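Local coordinates for UDP-glucose 6-dehydrogenase (Pyrobaculum islandicum, PDB 3VTF), which binds UDP-glucose and probably catalyses its NAD(+)-dependent oxidation to UDP-glucuronate, consuming two NAD(+) for each sugar, at residues L278-S283 with K307-V312; L339-K344 with R354-A359; V245-K250 with N313-R318. One frame throughout, in Å; residues are numbered along the deposited sequence.

Contact 1: L278-S283 with K307-V312; sequences LGFGGS and KAVLRV. With UPG (uridine-5'-diphosphate-glucose), chain B.
Phe280 makes every direct touch between the loop 278-283 and the helix segment 307-312, and it does so with the far end of its ring. Its CZ atom lies 4.1 Å from CG1 of Val309 and 4.2 Å from CD2 of Leu310. The Leu310 methyl arrives at the ring edge, close to the ring plane, whereas the Val309 methyl comes in obliquely; the phenyl and the valine cross at about a right angle. Leu310 starts from a CB directed away from the loop, and its branch turns back to reach the ring. The first torsion of Phe280 (chi1 43°) sets CG between the backbone N and the carbonyl carbon, which sends the ring toward the helix while CB stays beside the ligand, 3.2 Å from the ribose oxygen O4C of UPG.

The adjoining backbone does the polar work. Gly281 N donates to the ribose hydroxyl oxygen O3C of UPG over 2.9 Å, and the bond is almost perfectly straight at 176°. Gly279 O sits 3.3 Å from the uracil oxygen O2 of UPG and accepts a hydrogen bond from Arg427, another residue of this pocket. Gly279 and Gly282 adopt backbone angles at which a beta carbon would press on the preceding carbonyl oxygen, so both positions call for glycine.

Further out, Ala236 and Ser240 of helix 221-251 also pack on the Phe280 ring, and Ser240 OG is hydrogen-bonded to Val309 O. Leu310 rests in addition on Thr289 and Ile293 of helix 285-298, which begins just after Cys284, the predicted nucleophile. With no hydrogen bond between the two segments, the join is purely apolar: shape anchors the ring in the helical core, while the directional bond to the nucleotide sugar comes from the neighbouring peptide N-H of Gly281.

Contact 2: L339-K344 with R354-A359; sequences LGLAFK and RGVEVA. With UPG (uridine-5'-diphosphate-glucose), chain B.
Gly355 presses against Gly340 and Leu341 where the helix 354-364 begins, its CA 4.6 Å from that of Leu341. Gly355 CA lies 3.5 Å from Gly340 O in a CH...O contact with an angle of 152° at the hydrogen, and this buried oxygen has no conventional polar partner. A beta carbon on Gly355 would fall 2.2 Å from the same oxygen, so the close approach requires glycine. Leu341 lays CD2 4.1 Å from the carbonyl carbon of Gly355 and, more loosely, 4.5 Å from CG2 of Val356.

Toward the ligand the segments part and water fills in. One water accepts from Gly355 N and donates to Ala342 O; a second accepts from Arg354 N and donates to Phe343 O. That last oxygen also accepts a 2.8 Å hydrogen bond from the ribose O3C of UPG and a weak one from O2C. Lys344, extended beyond a CG that covers one face of the Phe343 ring, brings NZ to 2.6 Å from the phosphate oxygen O2A of UPG; NZ also bonds to Glu179 O.

Ser353 OG, hydrogen-bonded to Leu341 O and Val356 N, ties loop to helix. Strand 335-339, this loop and helix 354-364 form a strand-loop-helix unit of the UDP-binding domain's parallel sheet, the loop supplying Phe343 and Lys344 to UPG. Asp373 accepts from Leu341 N and Ala342 N, and Val358 packs on Pro317 of helix 304-328.

Contact 3: V245-K250 with N313-R318; sequences VGLLAK and NEYMPR
Leu247 carries the apolar packing from its side, spreading its two methyls over two neighbours on helix 304-328. CD1 lies 3.8 Å from CE2 of Tyr315 and 4.0 Å from CD2 of the same ring, an oblique approach to one flank of the tyrosine. CD2 meets the terminal methyl CE of Met316 at 3.8 Å. Met316 is bent at chi2 (-45°) and chi3, which brings CE back toward the leucine, and the two side chains slide past one another in opposite directions. An alanine at Leu247 is likely to leave a gap between the helices, with the Met316 methyl and the Tyr315 ring flank both deprived of their partner.

Polar bonds do not cross between the segments; those nearby are within or beyond them. Lys250 NZ forms a salt bridge with Glu439, and the helix 304-328 is kinked at Pro317, whose nitrogen lacks the bond to the preceding turn.

Nearest CA atoms, those of Leu247 and Met316, are 9.4 Å apart, so between these two segments side chains alone make the bridge. With Leu301 of the second subunit also packing on Leu247, this is helix-helix packing of the central domain at the interface with the second subunit.

Going from the N terminus, the chain first passes through 245-250 on helix 221-251, then the ligand loop 278-283, and returns along helix 304-328, where 307-312 and 313-318 follow directly on each other. Contact 1 therefore closes a shorter loop lying wholly within the longer one that contact 3 closes, and the two share that helix. Contact 2 comes later, in series, closing a short loop in the UDP-binding domain. The parts nevertheless meet in space: Gly282 CA lies 3.3 Å from Phe343 CD1, and Pro317 packs on Arg354. Contacts 1 and 2 face the same UPG, joining central helices to the C-terminal domain around it.

Contact 1: L278-S283 with K307-V312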
loop_
_atom_site.group_PDB
_atom_site.type_symbol
_atom_site.label_atom_id
_atom_site.label_comp_id
_atom_site.label_asym_id
_atom_site.label_seq_id
_atom_site.Cartn_x
_atom_site.Cartn_y
_atom_site.Cartn_z
ATOM N N LEU A 278 -17.505 -3.493 -1.412
ATOM C CA LEU A 278 -17.937 -3.481 -2.808
ATOM C C LEU A 278 -16.976 -2.817 -3.760
ATOM O O LEU A 278 -17.180 -2.887 -4.984
ATOM C CB LEU A 278 -19.281 -2.761 -2.939
ATOM C CG LEU A 278 -20.527 -3.450 -2.444
ATOM C CD1 LEU A 278 -21.689 -2.535 -2.893
ATOM C CD2 LEU A 278 -20.635 -4.726 -3.253
ATOM N N GLY A 279 -15.960 -2.165 -3.216
ATOM C CA GLY A 279 -14.888 -1.529 -4.038
ATOM C C GLY A 279 -15.032 -0.032 -4.111
ATOM O O GLY A 279 -15.922 0.549 -3.433
ATOM N N PHE A 280 -14.263 0.617 -4.995
ATOM C CA PHE A 280 -14.338 2.126 -5.020
ATOM C C PHE A 280 -15.195 2.578 -6.178
ATOM O O PHE A 280 -15.124 1.988 -7.292
ATOM C CB PHE A 280 -12.903 2.716 -5.092
ATOM C CG PHE A 280 -11.981 1.972 -6.096
ATOM C CD1 PHE A 280 -11.945 2.366 -7.440
ATOM C CD2 PHE A 280 -11.155 0.932 -5.699
ATOM C CE1 PHE A 280 -11.158 1.745 -8.375
ATOM C CE2 PHE A 280 -10.336 0.270 -6.617
ATOM C CZ PHE A 280 -10.348 0.671 -7.995
ATOM N N GLY A 281 -16.003 3.645 -5.949
ATOM C CA GLY A 281 -16.708 4.286 -7.026
ATOM C C GLY A 281 -16.297 5.774 -7.037
ATOM O O GLY A 281 -15.157 6.133 -6.635
ATOM N N GLY A 282 -17.202 6.628 -7.477
ATOM C CA GLY A 282 -16.911 8.089 -7.545
ATOM C C GLY A 282 -16.267 8.410 -8.906
ATOM O O GLY A 282 -15.923 7.507 -9.702
ATOM N N SER A 283 -16.105 9.694 -9.162
ATOM C CA SER A 283 -15.615 10.142 -10.464
ATOM C C SER A 283 -14.129 10.197 -10.529
ATOM O O SER A 283 -13.630 10.649 -11.557
ATOM C CB SER A 283 -16.151 11.533 -10.861
ATOM O OG SER A 283 -15.771 12.475 -9.870
ATOM N N LYS A 307 -3.646 -2.893 -13.553
ATOM C CA LYS A 307 -4.777 -3.683 -14.170
ATOM C C LYS A 307 -5.416 -4.647 -13.139
ATOM O O LYS A 307 -6.622 -4.777 -13.088
ATOM C CB LYS A 307 -4.235 -4.504 -15.376
ATOM C CG LYS A 307 -3.925 -3.536 -16.602
ATOM C CD LYS A 307 -3.754 -4.337 -17.933
ATOM C CE LYS A 307 -2.746 -5.437 -17.763
ATOM N NZ LYS A 307 -2.348 -6.149 -19.031
ATOM N N ALA A 308 -4.605 -5.266 -12.313
ATOM C CA ALA A 308 -5.151 -6.186 -11.276
ATOM C C ALA A 308 -6.032 -5.462 -10.328
ATOM O O ALA A 308 -7.159 -5.977 -9.946
ATOM C CB ALA A 308 -4.048 -7.016 -10.580
ATOM N N VAL A 309 -5.625 -4.204 -10.018
ATOM C CA VAL A 309 -6.427 -3.379 -9.125
ATOM C C VAL A 309 -7.808 -3.224 -9.648
ATOM O O VAL A 309 -8.823 -3.303 -8.895
ATOM C CB VAL A 309 -5.752 -1.963 -8.959
ATOM C CG1 VAL A 309 -6.682 -1.052 -8.229
ATOM C CG2 VAL A 309 -4.460 -2.191 -8.200
ATOM N N LEU A 310 -7.901 -2.906 -10.941
ATOM C CA LEU A 310 -9.221 -2.710 -11.559
ATOM C C LEU A 310 -9.979 -4.035 -11.760
ATOM O O LEU A 310 -11.211 -4.055 -11.646
ATOM C CB LEU A 310 -9.096 -2.025 -12.950
ATOM C CG LEU A 310 -9.258 -0.510 -13.044
ATOM C CD1 LEU A 310 -9.403 -0.036 -14.518
ATOM C CD2 LEU A 310 -10.432 0.022 -12.191
ATOM N N ARG A 311 -9.270 -5.117 -12.085
ATOM C CA ARG A 311 -9.969 -6.429 -12.198
ATOM C C ARG A 311 -10.715 -6.782 -10.889
ATOM O O ARG A 311 -11.892 -7.220 -10.887
ATOM C CB ARG A 311 -8.936 -7.463 -12.505
ATOM C CG ARG A 311 -9.411 -8.898 -12.473
ATOM C CD ARG A 311 -8.276 -9.929 -12.704
ATOM N NE ARG A 311 -8.745 -11.250 -12.282
ATOM C CZ ARG A 311 -9.216 -12.143 -13.148
ATOM N NH1 ARG A 311 -9.240 -11.800 -14.429
ATOM N NH2 ARG A 311 -9.667 -13.350 -12.765
ATOM N N VAL A 312 -10.033 -6.641 -9.758
ATOM C CA VAL A 312 -10.690 -6.922 -8.450
ATOM C C VAL A 312 -11.848 -5.994 -8.259
ATOM O O VAL A 312 -12.928 -6.414 -7.901
ATOM C CB VAL A 312 -9.641 -6.780 -7.330
ATOM C CG1 VAL A 312 -10.323 -6.779 -5.928
ATOM C CG2 VAL A 312 -8.657 -7.916 -7.463
HETATM N N1 UPG B . -13.497 3.242 -0.315
HETATM C C2 UPG B . -13.451 1.844 -0.035
HETATM N N3 UPG B . -12.709 1.414 0.988
HETATM C C4 UPG B . -11.939 2.311 1.712
HETATM C C5 UPG B . -11.932 3.725 1.447
HETATM C C6 UPG B . -12.723 4.144 0.358
HETATM O O2 UPG B . -14.122 1.002 -0.713
HETATM O O4 UPG B . -11.202 1.849 2.647
HETATM C C1C UPG B . -14.327 3.616 -1.484
HETATM C C2C UPG B . -15.328 4.683 -1.086
HETATM O O2C UPG B . -16.557 4.129 -0.624
HETATM C C3C UPG B . -15.531 5.449 -2.412
HETATM C C4C UPG B . -14.175 5.351 -3.112
HETATM O O4C UPG B . -13.453 4.332 -2.386
HETATM O O3C UPG B . -16.445 4.699 -3.256
HETATM C C5C UPG B . -13.356 6.663 -3.056
HETATM O O5C UPG B . -13.476 7.191 -1.730
HETATM P PA UPG B . -12.713 8.646 -1.347
HETATM O O1A UPG B . -11.162 8.501 -1.481
HETATM O O2A UPG B . -13.391 9.216 -0.075
HETATM O O3A UPG B . -13.415 9.576 -2.458
HETATM P PB UPG B . -12.843 10.796 -3.394
HETATM O O1B UPG B . -13.612 12.039 -3.025
HETATM O O2B UPG B . -13.163 10.103 -4.742
HETATM O O3B UPG B . -11.317 11.126 -3.072
HETATM C "C1'" UPG B . -10.245 10.591 -3.907
HETATM C "C2'" UPG B . -8.968 10.692 -3.101
HETATM C "C3'" UPG B . -8.585 12.187 -2.994
HETATM C "C4'" UPG B . -8.461 12.742 -4.434
HETATM C "C5'" UPG B . -9.893 12.684 -5.098
HETATM C "C6'" UPG B . -9.990 13.150 -6.568
HETATM O "O2'" UPG B . -9.465 10.192 -1.798
HETATM O "O3'" UPG B . -7.350 12.251 -2.310
HETATM O "O4'" UPG B . -8.104 14.137 -4.317
HETATM O "O5'" UPG B . -10.144 11.252 -5.168
HETATM O "O6'" UPG B . -8.730 12.914 -7.240
#

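Contact 2: L339-K344 with R354-A359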
loop_
_atom_site.group_PDB
_atom_site.type_symbol
_atom_site.label_atom_id
_atom_site.label_comp_id
_atom_site.label_asym_id
_atom_site.label_seq_id
_atom_site.Cartn_x
_atom_site.Cartn_y
_atom_site.Cartn_z
ATOM N N LEU A 339 -29.442 -0.735 -0.075
ATOM C CA LEU A 339 -29.226 0.321 0.885
ATOM C C LEU A 339 -27.988 1.113 0.529
ATOM O O LEU A 339 -26.870 0.635 0.778
ATOM C CB LEU A 339 -29.106 -0.192 2.339
ATOM C CG LEU A 339 -30.442 -0.688 2.943
ATOM C CD1 LEU A 339 -30.242 -1.372 4.318
ATOM C CD2 LEU A 339 -31.432 0.484 3.007
ATOM N N GLY A 340 -28.167 2.322 -0.041
ATOM C CA GLY A 340 -27.005 3.183 -0.305
ATOM C C GLY A 340 -26.800 3.309 -1.835
ATOM O O GLY A 340 -26.655 2.307 -2.514
ATOM N N LEU A 341 -26.855 4.545 -2.361
ATOM C CA LEU A 341 -26.671 4.778 -3.756
ATOM C C LEU A 341 -25.550 5.805 -3.943
ATOM O O LEU A 341 -24.935 5.824 -4.995
ATOM C CB LEU A 341 -27.959 5.341 -4.358
ATOM C CG LEU A 341 -29.132 4.373 -4.337
ATOM C CD1 LEU A 341 -30.438 5.058 -4.726
ATOM C CD2 LEU A 341 -28.898 3.144 -5.222
ATOM N N ALA A 342 -25.374 6.742 -2.997
ATOM C CA ALA A 342 -24.226 7.667 -3.062
ATOM C C ALA A 342 -22.931 6.843 -3.110
ATOM O O ALA A 342 -22.869 5.769 -2.520
ATOM C CB ALA A 342 -24.181 8.581 -1.850
ATOM N N PHE A 343 -21.878 7.345 -3.742
ATOM C CA PHE A 343 -20.661 6.535 -3.941
ATOM C C PHE A 343 -19.860 6.378 -2.654
ATOM O O PHE A 343 -19.038 5.465 -2.519
ATOM C CB PHE A 343 -19.774 7.148 -5.056
ATOM C CG PHE A 343 -18.807 8.218 -4.606
ATOM C CD1 PHE A 343 -17.515 7.904 -4.309
ATOM C CD2 PHE A 343 -19.177 9.534 -4.619
ATOM C CE1 PHE A 343 -16.578 8.876 -3.992
ATOM C CE2 PHE A 343 -18.271 10.528 -4.289
ATOM C CZ PHE A 343 -16.968 10.214 -3.978
ATOM N N LYS A 344 -20.136 7.257 -1.702
ATOM C CA LYS A 344 -19.709 7.072 -0.325
ATOM C C LYS A 344 -20.641 7.884 0.586
ATOM O O LYS A 344 -21.498 8.641 0.064
ATOM C CB LYS A 344 -18.304 7.553 -0.122
ATOM C CG LYS A 344 -18.131 9.031 -0.498
ATOM C CD LYS A 344 -16.728 9.368 -0.118
ATOM C CE LYS A 344 -16.621 10.860 0.037
ATOM N NZ LYS A 344 -15.179 11.138 0.252
ATOM N N ARG A 354 -21.181 2.137 -6.661
ATOM C CA ARG A 354 -21.357 0.650 -6.619
ATOM C C ARG A 354 -22.833 0.226 -6.326
ATOM O O ARG A 354 -23.297 -0.844 -6.771
ATOM C CB ARG A 354 -20.479 -0.001 -5.538
ATOM C CG ARG A 354 -19.072 0.467 -5.485
ATOM C CD ARG A 354 -18.223 0.249 -6.679
ATOM N NE ARG A 354 -18.513 1.109 -7.846
ATOM C CZ ARG A 354 -18.291 0.652 -9.088
ATOM N NH1 ARG A 354 -18.615 1.345 -10.165
ATOM N NH2 ARG A 354 -17.750 -0.551 -9.240
ATOM N N GLY A 355 -23.530 1.042 -5.546
ATOM C CA GLY A 355 -24.981 0.832 -5.266
ATOM C C GLY A 355 -25.768 0.849 -6.555
ATOM O O GLY A 355 -26.571 -0.001 -6.764
ATOM N N VAL A 356 -25.539 1.844 -7.409
ATOM C CA VAL A 356 -26.219 1.931 -8.772
ATOM C C VAL A 356 -25.856 0.710 -9.592
ATOM O O VAL A 356 -26.752 0.071 -10.221
ATOM C CB VAL A 356 -25.872 3.285 -9.498
ATOM C CG1 VAL A 356 -26.403 3.320 -10.917
ATOM C CG2 VAL A 356 -26.425 4.474 -8.680
ATOM N N GLU A 357 -24.576 0.354 -9.591
ATOM C CA GLU A 357 -24.083 -0.816 -10.357
ATOM C C GLU A 357 -24.765 -2.080 -9.867
ATOM O O GLU A 357 -25.157 -2.930 -10.694
ATOM C CB GLU A 357 -22.571 -1.112 -10.172
ATOM C CG GLU A 357 -21.666 -0.562 -11.244
ATOM C CD GLU A 357 -22.211 -0.718 -12.633
ATOM O OE1 GLU A 357 -22.173 -1.860 -13.162
ATOM O OE2 GLU A 357 -22.685 0.311 -13.177
ATOM N N VAL A 358 -24.819 -2.243 -8.531
ATOM C CA VAL A 358 -25.538 -3.412 -7.955
ATOM C C VAL A 358 -27.047 -3.398 -8.365
ATOM O O VAL A 358 -27.561 -4.439 -8.747
ATOM C CB VAL A 358 -25.328 -3.522 -6.429
ATOM C CG1 VAL A 358 -26.324 -4.509 -5.834
ATOM C CG2 VAL A 358 -23.876 -4.007 -6.182
ATOM N N ALA A 359 -27.713 -2.246 -8.306
ATOM C CA ALA A 359 -29.141 -2.141 -8.737
ATOM C C ALA A 359 -29.261 -2.636 -10.190
ATOM O O ALA A 359 -30.097 -3.507 -10.496
ATOM C CB ALA A 359 -29.679 -0.703 -8.583
HETATM N N1 UPG B . -13.497 3.242 -0.315
HETATM C C2 UPG B . -13.451 1.844 -0.035
HETATM N N3 UPG B . -12.709 1.414 0.988
HETATM C C4 UPG B . -11.939 2.311 1.712
HETATM C C5 UPG B . -11.932 3.725 1.447
HETATM C C6 UPG B . -12.723 4.144 0.358
HETATM O O2 UPG B . -14.122 1.002 -0.713
HETATM O O4 UPG B . -11.202 1.849 2.647
HETATM C C1C UPG B . -14.327 3.616 -1.484
HETATM C C2C UPG B . -15.328 4.683 -1.086
HETATM O O2C UPG B . -16.557 4.129 -0.624
HETATM C C3C UPG B . -15.531 5.449 -2.412
HETATM C C4C UPG B . -14.175 5.351 -3.112
HETATM O O4C UPG B . -13.453 4.332 -2.386
HETATM O O3C UPG B . -16.445 4.699 -3.256
HETATM C C5C UPG B . -13.356 6.663 -3.056
HETATM O O5C UPG B . -13.476 7.191 -1.730
HETATM P PA UPG B . -12.713 8.646 -1.347
HETATM O O1A UPG B . -11.162 8.501 -1.481
HETATM O O2A UPG B . -13.391 9.216 -0.075
HETATM O O3A UPG B . -13.415 9.576 -2.458
HETATM P PB UPG B . -12.843 10.796 -3.394
HETATM O O1B UPG B . -13.612 12.039 -3.025
HETATM O O2B UPG B . -13.163 10.103 -4.742
HETATM O O3B UPG B . -11.317 11.126 -3.072
HETATM C "C1'" UPG B . -10.245 10.591 -3.907
HETATM C "C2'" UPG B . -8.968 10.692 -3.101
HETATM C "C3'" UPG B . -8.585 12.187 -2.994
HETATM C "C4'" UPG B . -8.461 12.742 -4.434
HETATM C "C5'" UPG B . -9.893 12.684 -5.098
HETATM C "C6'" UPG B . -9.990 13.150 -6.568
HETATM O "O2'" UPG B . -9.465 10.192 -1.798
HETATM O "O3'" UPG B . -7.350 12.251 -2.310
HETATM O "O4'" UPG B . -8.104 14.137 -4.317
HETATM O "O5'" UPG B . -10.144 11.252 -5.168
HETATM O "O6'" UPG B . -8.730 12.914 -7.240
HETATM O O HOH W 1 -23.108 3.104 -3.558
HETATM O O HOH W 2 -19.783 3.368 -4.373
#

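Contact 3: V245-K250 with N313-R318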
loop_
_atom_site.group_PDB
_atom_site.type_symbol
_atom_site.label_atom_id
_atom_site.label_comp_id
_atom_site.label_asym_id
_atom_site.label_seq_id
_atom_site.Cartn_x
_atom_site.Cartn_y
_atom_site.Cartn_z
ATOM N N VAL A 245 -7.406 -9.979 -0.376
ATOM C CA VAL A 245 -7.214 -10.667 0.921
ATOM C C VAL A 245 -8.586 -11.080 1.514
ATOM O O VAL A 245 -8.726 -12.193 2.092
ATOM C CB VAL A 245 -6.434 -9.739 1.875
ATOM C CG1 VAL A 245 -6.382 -10.313 3.300
ATOM C CG2 VAL A 245 -5.019 -9.626 1.309
ATOM N N GLY A 246 -9.605 -10.222 1.360
ATOM C CA GLY A 246 -10.951 -10.455 1.899
ATOM C C GLY A 246 -11.684 -11.645 1.282
ATOM O O GLY A 246 -12.350 -12.422 1.991
ATOM N N LEU A 247 -11.506 -11.839 -0.031
ATOM C CA LEU A 247 -12.123 -13.037 -0.628
ATOM C C LEU A 247 -11.586 -14.283 0.019
ATOM O O LEU A 247 -12.323 -15.267 0.195
ATOM C CB LEU A 247 -11.837 -13.027 -2.177
ATOM C CG LEU A 247 -12.507 -11.890 -2.917
ATOM C CD1 LEU A 247 -11.960 -11.809 -4.401
ATOM C CD2 LEU A 247 -14.021 -12.039 -2.899
ATOM N N LEU A 248 -10.269 -14.279 0.317
ATOM C CA LEU A 248 -9.616 -15.351 0.969
ATOM C C LEU A 248 -10.020 -15.503 2.413
ATOM O O LEU A 248 -10.327 -16.654 2.898
ATOM C CB LEU A 248 -8.054 -15.272 0.764
ATOM C CG LEU A 248 -7.202 -16.247 1.612
ATOM C CD1 LEU A 248 -7.562 -17.720 1.225
ATOM C CD2 LEU A 248 -5.741 -16.057 1.225
ATOM N N ALA A 249 -10.094 -14.385 3.136
ATOM C CA ALA A 249 -10.506 -14.433 4.540
ATOM C C ALA A 249 -11.912 -15.057 4.637
ATOM O O ALA A 249 -12.166 -15.835 5.549
ATOM C CB ALA A 249 -10.498 -13.038 5.173
ATOM N N LYS A 250 -12.808 -14.611 3.756
ATOM C CA LYS A 250 -14.192 -15.081 3.689
ATOM C C LYS A 250 -14.188 -16.651 3.508
ATOM O O LYS A 250 -14.868 -17.350 4.233
ATOM C CB LYS A 250 -14.973 -14.457 2.521
ATOM C CG LYS A 250 -16.469 -14.876 2.467
ATOM C CD LYS A 250 -17.198 -14.132 1.290
ATOM C CE LYS A 250 -18.690 -14.541 1.227
ATOM N NZ LYS A 250 -19.327 -14.260 2.552
ATOM N N ASN A 313 -11.666 -4.687 -8.571
ATOM C CA ASN A 313 -12.747 -3.740 -8.325
ATOM C C ASN A 313 -13.963 -4.060 -9.138
ATOM O O ASN A 313 -15.122 -3.906 -8.657
ATOM C CB ASN A 313 -12.247 -2.314 -8.628
ATOM C CG ASN A 313 -13.124 -1.248 -8.026
ATOM O OD1 ASN A 313 -13.720 -0.393 -8.720
ATOM N ND2 ASN A 313 -13.189 -1.269 -6.733
ATOM N N GLU A 314 -13.748 -4.488 -10.388
ATOM C CA GLU A 314 -14.922 -4.711 -11.233
ATOM C C GLU A 314 -15.656 -5.986 -10.800
ATOM O O GLU A 314 -16.827 -6.142 -11.050
ATOM C CB GLU A 314 -14.417 -4.868 -12.691
ATOM C CG GLU A 314 -14.118 -3.487 -13.298
ATOM C CD GLU A 314 -13.242 -3.570 -14.579
ATOM O OE1 GLU A 314 -12.689 -4.657 -14.874
ATOM O OE2 GLU A 314 -13.054 -2.542 -15.265
ATOM N N TYR A 315 -14.913 -6.900 -10.187
ATOM C CA TYR A 315 -15.462 -8.178 -9.713
ATOM C C TYR A 315 -16.382 -8.053 -8.502
ATOM O O TYR A 315 -17.426 -8.772 -8.418
ATOM C CB TYR A 315 -14.304 -9.119 -9.355
ATOM C CG TYR A 315 -14.732 -10.473 -8.781
ATOM C CD1 TYR A 315 -15.323 -11.425 -9.632
ATOM C CD2 TYR A 315 -14.473 -10.832 -7.417
ATOM C CE1 TYR A 315 -15.679 -12.688 -9.157
ATOM C CE2 TYR A 315 -14.814 -12.104 -6.916
ATOM C CZ TYR A 315 -15.397 -13.036 -7.822
ATOM O OH TYR A 315 -15.732 -14.315 -7.410
ATOM N N MET A 316 -16.025 -7.169 -7.542
ATOM C CA MET A 316 -16.723 -7.150 -6.266
ATOM C C MET A 316 -18.265 -6.999 -6.373
ATOM O O MET A 316 -18.991 -7.741 -5.660
ATOM C CB MET A 316 -16.131 -6.075 -5.290
ATOM C CG MET A 316 -14.658 -6.383 -4.936
ATOM S SD MET A 316 -14.166 -8.037 -4.522
ATOM C CE MET A 316 -14.748 -8.275 -2.838
ATOM N N PRO A 317 -18.778 -6.017 -7.154
ATOM C CA PRO A 317 -20.248 -5.887 -7.216
ATOM C C PRO A 317 -20.954 -7.121 -7.859
ATOM O O PRO A 317 -22.060 -7.497 -7.441
ATOM C CB PRO A 317 -20.476 -4.674 -8.135
ATOM C CG PRO A 317 -19.165 -3.927 -8.081
ATOM C CD PRO A 317 -18.098 -4.933 -7.908
ATOM N N ARG A 318 -20.313 -7.739 -8.847
ATOM C CA ARG A 318 -20.826 -8.988 -9.434
ATOM C C ARG A 318 -20.826 -10.056 -8.347
ATOM O O ARG A 318 -21.779 -10.852 -8.234
ATOM C CB ARG A 318 -19.940 -9.458 -10.624
ATOM C CG ARG A 318 -20.127 -8.642 -11.913
ATOM C CD ARG A 318 -19.058 -8.823 -13.024
ATOM N NE ARG A 318 -18.363 -10.123 -13.018
ATOM C CZ ARG A 318 -17.013 -10.308 -13.051
ATOM N NH1 ARG A 318 -16.157 -9.276 -13.101
ATOM N NH2 ARG A 318 -16.486 -11.547 -13.053
#